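PDB 4FVA: 5'-tyrosyl-DNA phosphodiesterase from Caenorhabditis elegans, which belongs to the endonuclease/exonuclease/phosphatase family, a DNase I-like fold, and carries a bound magnesium ion. Local coordinates for residues Met33-Asp46 with Asp57-Lys69. Residues are numbered along the deposited sequence; the frame is centred on the assembly and turned at random.
Sequences MKAVAHIVKNVNPD and DLAPIDKLQSLYK. With EDO (1,2-ethanediol), chain H.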
loop_
_atom_site.group_PDB
_atom_site.type_symbol
_atom_site.label_atom_id
_atom_site.label_comp_id
_atom_site.label_asym_id
_atom_site.label_seq_id
_atom_site.Cartn_x
_atom_site.Cartn_y
_atom_site.Cartn_z
ATOM N N MET A 33 6.406 11.115 -11.139
ATOM C CA MET A 33 7.076 9.854 -10.791
ATOM C C MET A 33 8.479 10.121 -10.221
ATOM O O MET A 33 8.920 9.435 -9.310
ATOM C CB MET A 33 7.146 8.888 -11.980
ATOM C CG MET A 33 5.780 8.390 -12.486
ATOM S SD MET A 33 4.761 7.628 -11.208
ATOM C CE MET A 33 3.902 9.069 -10.598
ATOM N N LYS A 34 9.169 11.125 -10.763
ATOM C CA LYS A 34 10.441 11.558 -10.190
ATOM C C LYS A 34 10.243 12.020 -8.751
ATOM O O LYS A 34 11.067 11.740 -7.893
ATOM C CB LYS A 34 11.070 12.688 -11.013
ATOM C CG LYS A 34 11.612 12.256 -12.370
ATOM C CD LYS A 34 12.172 13.471 -13.129
ATOM C CE LYS A 34 12.771 13.064 -14.475
ATOM N NZ LYS A 34 13.238 14.236 -15.281
ATOM N N ALA A 35 9.164 12.759 -8.494
ATOM C CA ALA A 35 8.855 13.204 -7.129
ATOM C C ALA A 35 8.561 12.015 -6.216
ATOM O O ALA A 35 8.983 11.989 -5.047
ATOM C CB ALA A 35 7.693 14.203 -7.121
ATOM N N VAL A 36 7.813 11.042 -6.734
ATOM C CA VAL A 36 7.555 9.834 -5.963
ATOM C C VAL A 36 8.879 9.163 -5.564
ATOM O O VAL A 36 9.094 8.847 -4.402
ATOM C CB VAL A 36 6.667 8.821 -6.733
ATOM C CG1 VAL A 36 6.663 7.466 -6.014
ATOM C CG2 VAL A 36 5.224 9.354 -6.868
ATOM N N ALA A 37 9.766 8.951 -6.527
ATOM C CA ALA A 37 11.029 8.294 -6.218
ATOM C C ALA A 37 11.835 9.129 -5.224
ATOM O O ALA A 37 12.477 8.587 -4.324
ATOM C CB ALA A 37 11.827 8.020 -7.487
ATOM N N HIS A 38 11.781 10.446 -5.386
ATOM C CA HIS A 38 12.451 11.363 -4.476
ATOM C C HIS A 38 11.973 11.200 -3.033
ATOM O O HIS A 38 12.781 11.099 -2.095
ATOM C CB HIS A 38 12.225 12.802 -4.941
ATOM C CG HIS A 38 13.078 13.807 -4.240
ATOM N ND1 HIS A 38 12.711 14.397 -3.047
ATOM C CD2 HIS A 38 14.283 14.336 -4.565
ATOM C CE1 HIS A 38 13.656 15.238 -2.668
ATOM N NE2 HIS A 38 14.618 15.222 -3.574
ATOM N N ILE A 39 10.657 11.164 -2.858
ATOM C CA ILE A 39 10.067 11.052 -1.529
ATOM C C ILE A 39 10.397 9.701 -0.884
ATOM O O ILE A 39 10.713 9.629 0.308
ATOM C CB ILE A 39 8.529 11.309 -1.580
ATOM C CG1 ILE A 39 8.267 12.815 -1.704
ATOM C CG2 ILE A 39 7.851 10.756 -0.333
ATOM C CD1 ILE A 39 6.959 13.173 -2.385
ATOM N N VAL A 40 10.339 8.643 -1.683
ATOM C CA VAL A 40 10.724 7.307 -1.232
ATOM C C VAL A 40 12.156 7.301 -0.665
ATOM O O VAL A 40 12.397 6.786 0.418
ATOM C CB VAL A 40 10.618 6.251 -2.377
ATOM C CG1 VAL A 40 11.231 4.905 -1.944
ATOM C CG2 VAL A 40 9.172 6.066 -2.811
ATOM N N LYS A 41 13.088 7.914 -1.389
ATOM C CA LYS A 41 14.485 7.965 -0.942
ATOM C C LYS A 41 14.636 8.747 0.363
ATOM O O LYS A 41 15.567 8.508 1.126
ATOM C CB LYS A 41 15.380 8.571 -2.022
ATOM C CG LYS A 41 15.587 7.677 -3.260
ATOM C CD LYS A 41 16.375 8.469 -4.294
ATOM C CE LYS A 41 15.965 8.137 -5.705
ATOM N NZ LYS A 41 16.879 8.822 -6.675
ATOM N N ASN A 42 13.752 9.715 0.597
ATOM C CA ASN A 42 13.794 10.504 1.837
ATOM C C ASN A 42 13.095 9.863 3.043
ATOM O O ASN A 42 13.557 9.989 4.176
ATOM C CB ASN A 42 13.289 11.925 1.598
ATOM C CG ASN A 42 14.322 12.788 0.907
ATOM O OD1 ASN A 42 15.172 13.420 1.567
ATOM N ND2 ASN A 42 14.288 12.797 -0.425
ATOM N N VAL A 43 11.970 9.201 2.799
ATOM C CA VAL A 43 11.286 8.462 3.851
ATOM C C VAL A 43 12.041 7.167 4.102
ATOM O O VAL A 43 12.071 6.680 5.224
ATOM C CB VAL A 43 9.817 8.149 3.467
ATOM C CG1 VAL A 43 9.172 7.271 4.529
ATOM C CG2 VAL A 43 9.025 9.447 3.287
ATOM N N ASN A 44 12.607 6.594 3.035
ATOM C CA ASN A 44 13.465 5.422 3.152
ATOM C C ASN A 44 12.808 4.247 3.868
ATOM O O ASN A 44 13.371 3.705 4.809
ATOM C CB ASN A 44 14.780 5.823 3.863
ATOM C CG ASN A 44 15.929 4.848 3.600
ATOM O OD1 ASN A 44 15.966 4.154 2.578
ATOM N ND2 ASN A 44 16.885 4.805 4.529
ATOM N N PRO A 45 11.614 3.836 3.410
ATOM C CA PRO A 45 10.900 2.731 4.060
ATOM C C PRO A 45 11.593 1.405 3.786
ATOM O O PRO A 45 12.260 1.302 2.742
ATOM C CB PRO A 45 9.533 2.757 3.368
ATOM C CG PRO A 45 9.837 3.310 1.981
ATOM C CD PRO A 45 10.924 4.320 2.195
ATOM N N ASP A 46 11.460 0.423 4.687
ATOM C CA ASP A 46 12.045 -0.892 4.439
ATOM C C ASP A 46 11.270 -1.619 3.362
ATOM O O ASP A 46 11.837 -2.369 2.556
ATOM C CB ASP A 46 12.040 -1.746 5.709
ATOM C CG ASP A 46 12.877 -1.140 6.820
ATOM O OD1 ASP A 46 14.059 -0.828 6.568
ATOM O OD2 ASP A 46 12.351 -0.971 7.939
ATOM N N ASP A 57 6.666 6.240 -18.387
ATOM C CA ASP A 57 7.422 7.083 -17.469
ATOM C C ASP A 57 7.727 6.354 -16.161
ATOM O O ASP A 57 7.765 6.962 -15.090
ATOM C CB ASP A 57 6.669 8.393 -17.186
ATOM C CG ASP A 57 6.641 9.326 -18.398
ATOM O OD1 ASP A 57 7.585 9.256 -19.208
ATOM O OD2 ASP A 57 5.687 10.131 -18.530
ATOM N N LEU A 58 7.960 5.049 -16.259
ATOM C CA LEU A 58 8.239 4.240 -15.081
ATOM C C LEU A 58 9.703 4.377 -14.624
ATOM O O LEU A 58 10.052 4.040 -13.483
ATOM C CB LEU A 58 7.884 2.783 -15.380
ATOM C CG LEU A 58 8.025 1.769 -14.251
ATOM C CD1 LEU A 58 7.045 2.069 -13.117
ATOM C CD2 LEU A 58 7.769 0.384 -14.810
ATOM N N ALA A 59 10.557 4.910 -15.497
ATOM C CA ALA A 59 12.004 4.912 -15.227
ATOM C C ALA A 59 12.413 5.358 -13.817
ATOM O O ALA A 59 13.180 4.666 -13.142
ATOM C CB ALA A 59 12.749 5.754 -16.281
ATOM N N PRO A 60 11.885 6.506 -13.357
ATOM C CA PRO A 60 12.293 6.997 -12.032
ATOM C C PRO A 60 11.965 5.989 -10.948
ATOM O O PRO A 60 12.712 5.871 -9.985
ATOM C CB PRO A 60 11.459 8.276 -11.852
ATOM C CG PRO A 60 11.058 8.679 -13.277
ATOM C CD PRO A 60 10.884 7.374 -13.998
ATOM N N ILE A 61 10.867 5.263 -11.121
ATOM C CA ILE A 61 10.506 4.208 -10.195
ATOM C C ILE A 61 11.431 3.000 -10.352
ATOM O O ILE A 61 11.967 2.469 -9.371
ATOM C CB ILE A 61 9.041 3.774 -10.379
ATOM C CG1 ILE A 61 8.117 4.999 -10.345
ATOM C CG2 ILE A 61 8.658 2.754 -9.334
ATOM C CD1 ILE A 61 8.198 5.782 -9.057
ATOM N N ASP A 62 11.597 2.559 -11.593
ATOM C CA ASP A 62 12.441 1.412 -11.897
ATOM C C ASP A 62 13.870 1.626 -11.414
ATOM O O ASP A 62 14.551 0.673 -11.059
ATOM C CB ASP A 62 12.419 1.114 -13.401
ATOM C CG ASP A 62 12.396 -0.378 -13.710
ATOM O OD1 ASP A 62 11.839 -1.164 -12.901
ATOM O OD2 ASP A 62 12.927 -0.762 -14.777
ATOM N N LYS A 63 14.322 2.879 -11.413
ATOM C CA LYS A 63 15.668 3.196 -10.937
ATOM C C LYS A 63 15.845 2.942 -9.441
ATOM O O LYS A 63 16.974 2.911 -8.954
ATOM C CB LYS A 63 16.050 4.638 -11.275
ATOM C CG LYS A 63 16.424 4.857 -12.748
ATOM C CD LYS A 63 16.592 6.342 -13.056
ATOM C CE LYS A 63 16.727 6.601 -14.552
ATOM N NZ LYS A 63 16.742 8.065 -14.843
ATOM N N LEU A 64 14.748 2.772 -8.705
ATOM C CA LEU A 64 14.861 2.448 -7.276
ATOM C C LEU A 64 15.454 1.052 -7.055
ATOM O O LEU A 64 15.774 0.683 -5.919
ATOM C CB LEU A 64 13.501 2.567 -6.572
ATOM C CG LEU A 64 12.916 3.972 -6.433
ATOM C CD1 LEU A 64 11.471 3.920 -5.954
ATOM C CD2 LEU A 64 13.776 4.795 -5.468
ATOM N N GLN A 65 15.634 0.296 -8.140
ATOM C CA GLN A 65 16.182 -1.053 -8.036
ATOM C C GLN A 65 17.623 -1.045 -7.536
ATOM O O GLN A 65 18.167 -2.087 -7.151
ATOM C CB GLN A 65 16.073 -1.811 -9.365
ATOM C CG GLN A 65 17.001 -1.306 -10.474
ATOM C CD GLN A 65 16.834 -2.087 -11.776
ATOM O OE1 GLN A 65 15.906 -1.838 -12.542
ATOM N NE2 GLN A 65 17.733 -3.039 -12.023
ATOM N N SER A 66 18.244 0.127 -7.518
ATOM C CA SER A 66 19.587 0.214 -6.955
ATOM C C SER A 66 19.508 0.096 -5.433
ATOM O O SER A 66 20.508 -0.186 -4.776
ATOM C CB SER A 66 20.286 1.514 -7.373
ATOM O OG SER A 66 19.677 2.648 -6.791
ATOM N N LEU A 67 18.322 0.338 -4.878
ATOM C CA LEU A 67 18.112 0.332 -3.420
ATOM C C LEU A 67 17.191 -0.805 -2.940
ATOM O O LEU A 67 17.224 -1.193 -1.766
ATOM C CB LEU A 67 17.512 1.669 -2.968
ATOM C CG LEU A 67 18.398 2.901 -2.776
ATOM C CD1 LEU A 67 19.376 3.067 -3.931
ATOM C CD2 LEU A 67 17.534 4.164 -2.607
ATOM N N TYR A 68 16.347 -1.296 -3.847
ATOM C CA TYR A 68 15.304 -2.261 -3.530
ATOM C C TYR A 68 15.265 -3.410 -4.523
ATOM O O TYR A 68 15.679 -3.247 -5.674
ATOM C CB TYR A 68 13.921 -1.575 -3.576
ATOM C CG TYR A 68 13.698 -0.509 -2.530
ATOM C CD1 TYR A 68 13.229 -0.850 -1.269
ATOM C CD2 TYR A 68 13.909 0.838 -2.813
ATOM C CE1 TYR A 68 12.995 0.119 -0.308
ATOM C CE2 TYR A 68 13.681 1.819 -1.846
ATOM C CZ TYR A 68 13.231 1.443 -0.600
ATOM O OH TYR A 68 12.994 2.377 0.372
ATOM N N LYS A 69 14.753 -4.561 -4.095
ATOM C CA LYS A 69 14.244 -5.536 -5.062
ATOM C C LYS A 69 12.815 -5.105 -5.442
ATOM O O LYS A 69 12.017 -4.741 -4.564
ATOM C CB LYS A 69 14.212 -6.944 -4.474
ATOM C CG LYS A 69 15.587 -7.554 -4.147
ATOM C CD LYS A 69 15.414 -8.861 -3.351
ATOM C CE LYS A 69 16.759 -9.551 -3.163
ATOM N NZ LYS A 69 16.656 -10.709 -2.246
HETATM C C1 EDO H . 16.509 0.788 1.571
HETATM O O1 EDO H . 17.432 0.311 0.586
HETATM C C2 EDO H . 16.143 -0.362 2.500
HETATM O O2 EDO H . 17.181 -1.348 2.468
HETATM O O HOH W 1 15.148 4.482 0.044
#
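On one outer layer of the DNase I-like fold, helix 29-43 lies beside the short helix 59-62 and the 3-10 turn 63-66 leading into strand 68-72, and Ala37 meets Pro60 where they come close. Helix 29-43 and the Ile61-Leu64 side pack on the mixed sheet of strands 13-20, 47-53 and 80-86, which the chain then joins as edge strand 68-72. Ala37 turns its methyl onto the backbone of Pro60: CB sits 3.4 Å from Pro60 O, while the Pro60 ring lies against the helix, its CG 3.7 Å from Lys34 CG. Toward the sheet, Ile61 CG1 stands anti to its carbonyl carbon (chi1 -52°) and the chain then bends at chi2 (-59°), which brings CD1 up to Val36 CG1 at 3.8 Å; Leu50 lies against Ile61 and Trp19 against Val36. From the 3-10 turn, Leu64 divides its branches, CD1 to Val40 CG1 and CD2 to the aliphatic chain of Lys41, whose CG also meets Leu67 CD2. Val40 CG1 approaches the Tyr68 ring obliquely, 3.9 Å from CE2. Beyond the helix end, a water bridges the tyrosine hydroxyl to Asn44 OD1, and Tyr68 OH donates to Pro45 O at 2.7 Å, in the carbonyl plane with a C=O...donor angle of 148°.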